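Local coordinates for protein Vpx (Simian immunodeficiency virus, PDB 4CC9) that redirects the host CUL4A-DDB1 ubiquitin ligase, through direct binding to DCAF1, so that the restriction factor SAMHD1 is degraded by the proteasome, at residues W31-V36 and K75-L79. Numbering follows the deposited sequence.
Sequences WLDRTV and KYRYL
L79, in the t,p rotamer, lies over the side chains of three residues from one helical face: its CD2 is 4.0 Å from W31 CH2, 4.4 Å from L32 CD1 and 4.0 Å from T35 CG2. Both segments are alpha-helical, their N-to-C directions 44° apart and their axes 10.5 Å apart at closest, with L32 CA 7.2 Å from Y76 CA and V36 CA 6.2 Å from L79 CA. L32, also t,p, turns its CD1 to 4.2 Å from K75 CB. As in helix pairs generally, side chains one turn apart make the seam: L32 and V36 point toward K75 and L79, joining helix 25-43 to helix 71-91 within the three-helix, zinc-binding fold of Vpx. W31 and Y76, both t at chi1, meet edge to edge, CH2 to CE1 4.2 Å; beyond, W31 NE1 and Y76 OH each hydrogen-bond to DCAF1, and the indole has a cation-pi contact with a basic side chain of SAMHD1. At the other border V36 CG1 packs 3.7 Å from K75 CE and V36 CG2 sits 4.2 Å from Y78 CE2, at that ring's edge, while Y78 OH hydrogen-bonds to N40. K75 forms a salt bridge with D33, though the modelled NZ to OD1 distance, 2.4 Å, is too short to be exact.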
loop_
_atom_site.group_PDB
_atom_site.type_symbol
_atom_site.label_atom_id
_atom_site.label_comp_id
_atom_site.label_asym_id
_atom_site.label_seq_id
_atom_site.Cartn_x
_atom_site.Cartn_y
_atom_site.Cartn_z
ATOM N N TRP B 31 0.719 -22.704 -7.022
ATOM C CA TRP B 31 0.748 -21.246 -6.927
ATOM C C TRP B 31 2.092 -20.717 -7.426
ATOM O O TRP B 31 2.139 -19.737 -8.168
ATOM C CB TRP B 31 0.523 -20.758 -5.489
ATOM C CG TRP B 31 0.918 -19.304 -5.325
ATOM C CD1 TRP B 31 0.185 -18.214 -5.693
ATOM C CD2 TRP B 31 2.158 -18.793 -4.795
ATOM N NE1 TRP B 31 0.882 -17.058 -5.408
ATOM C CE2 TRP B 31 2.091 -17.384 -4.856
ATOM C CE3 TRP B 31 3.301 -19.388 -4.266
ATOM C CZ2 TRP B 31 3.131 -16.566 -4.412
ATOM C CZ3 TRP B 31 4.336 -18.572 -3.828
ATOM C CH2 TRP B 31 4.245 -17.177 -3.912
ATOM N N LEU B 32 3.182 -21.368 -7.021
ATOM C CA LEU B 32 4.499 -20.862 -7.389
ATOM C C LEU B 32 4.718 -20.968 -8.886
ATOM O O LEU B 32 5.164 -20.005 -9.504
ATOM C CB LEU B 32 5.614 -21.554 -6.613
ATOM C CG LEU B 32 7.045 -21.259 -7.095
ATOM C CD1 LEU B 32 7.387 -19.772 -7.006
ATOM C CD2 LEU B 32 8.073 -22.089 -6.315
ATOM N N ASP B 33 4.369 -22.113 -9.471
ATOM C CA ASP B 33 4.562 -22.323 -10.905
ATOM C C ASP B 33 3.706 -21.382 -11.734
ATOM O O ASP B 33 4.183 -20.746 -12.677
ATOM C CB ASP B 33 4.243 -23.765 -11.280
ATOM C CG ASP B 33 5.341 -24.734 -10.859
ATOM O OD1 ASP B 33 6.531 -24.365 -10.983
ATOM O OD2 ASP B 33 5.014 -25.854 -10.402
ATOM N N ARG B 34 2.433 -21.286 -11.370
ATOM C CA ARG B 34 1.500 -20.463 -12.119
ATOM C C ARG B 34 1.860 -18.982 -12.032
ATOM O O ARG B 34 1.836 -18.290 -13.054
ATOM C CB ARG B 34 0.064 -20.727 -11.655
ATOM C CG ARG B 34 -1.001 -20.136 -12.561
ATOM N N THR B 35 2.235 -18.500 -10.839
ATOM C CA THR B 35 2.512 -17.063 -10.653
ATOM C C THR B 35 3.776 -16.567 -11.378
ATOM O O THR B 35 3.793 -15.439 -11.894
ATOM C CB THR B 35 2.591 -16.663 -9.144
ATOM O OG1 THR B 35 1.403 -17.080 -8.459
ATOM C CG2 THR B 35 2.731 -15.148 -8.984
ATOM N N VAL B 36 4.832 -17.387 -11.415
ATOM C CA VAL B 36 6.063 -16.964 -12.093
ATOM C C VAL B 36 5.799 -16.772 -13.588
ATOM O O VAL B 36 6.266 -15.793 -14.195
ATOM C CB VAL B 36 7.299 -17.892 -11.801
ATOM C CG1 VAL B 36 6.926 -19.341 -11.874
ATOM C CG2 VAL B 36 8.439 -17.619 -12.785
ATOM N N LYS B 75 13.146 -20.206 -7.999
ATOM C CA LYS B 75 12.041 -19.472 -8.604
ATOM C C LYS B 75 11.445 -18.466 -7.627
ATOM O O LYS B 75 11.042 -17.370 -8.029
ATOM C CB LYS B 75 10.960 -20.423 -9.086
ATOM C CG LYS B 75 11.352 -21.219 -10.307
ATOM C CD LYS B 75 10.351 -22.336 -10.505
ATOM C CE LYS B 75 9.471 -22.075 -11.680
ATOM N NZ LYS B 75 8.405 -23.098 -11.717
ATOM N N TYR B 76 11.420 -18.822 -6.343
ATOM C CA TYR B 76 10.798 -17.962 -5.345
ATOM C C TYR B 76 11.603 -16.682 -5.078
ATOM O O TYR B 76 11.020 -15.583 -5.012
ATOM C CB TYR B 76 10.555 -18.739 -4.055
ATOM C CG TYR B 76 9.908 -17.919 -2.964
ATOM C CD1 TYR B 76 8.532 -17.745 -2.922
ATOM C CD2 TYR B 76 10.677 -17.318 -1.971
ATOM C CE1 TYR B 76 7.940 -16.989 -1.916
ATOM C CE2 TYR B 76 10.092 -16.561 -0.963
ATOM C CZ TYR B 76 8.729 -16.404 -0.936
ATOM O OH TYR B 76 8.156 -15.654 0.070
ATOM N N ARG B 77 12.928 -16.805 -4.922
ATOM C CA ARG B 77 13.759 -15.597 -4.783
ATOM C C ARG B 77 13.614 -14.702 -6.018
ATOM O O ARG B 77 13.598 -13.474 -5.914
ATOM C CB ARG B 77 15.239 -15.929 -4.545
ATOM C CG ARG B 77 15.500 -16.732 -3.261
ATOM C CD ARG B 77 15.037 -15.979 -2.013
ATOM N NE ARG B 77 15.703 -14.686 -1.927
ATOM C CZ ARG B 77 16.841 -14.457 -1.272
ATOM N NH1 ARG B 77 17.448 -15.440 -0.609
ATOM N NH2 ARG B 77 17.376 -13.231 -1.277
ATOM N N TYR B 78 13.482 -15.318 -7.186
ATOM C CA TYR B 78 13.342 -14.542 -8.407
ATOM C C TYR B 78 11.999 -13.790 -8.428
ATOM O O TYR B 78 11.952 -12.607 -8.767
ATOM C CB TYR B 78 13.493 -15.446 -9.644
ATOM C CG TYR B 78 12.979 -14.807 -10.918
ATOM C CD1 TYR B 78 13.759 -13.897 -11.621
ATOM C CD2 TYR B 78 11.719 -15.117 -11.418
ATOM C CE1 TYR B 78 13.297 -13.308 -12.799
ATOM C CE2 TYR B 78 11.251 -14.535 -12.591
ATOM C CZ TYR B 78 12.050 -13.629 -13.268
ATOM O OH TYR B 78 11.609 -13.041 -14.419
ATOM N N LEU B 79 10.916 -14.483 -8.079
ATOM C CA LEU B 79 9.588 -13.868 -8.056
ATOM C C LEU B 79 9.563 -12.647 -7.134
ATOM O O LEU B 79 9.038 -11.595 -7.512
ATOM C CB LEU B 79 8.515 -14.889 -7.628
ATOM C CG LEU B 79 7.070 -14.404 -7.509
ATOM C CD1 LEU B 79 6.564 -13.868 -8.833
ATOM C CD2 LEU B 79 6.152 -15.511 -7.010
#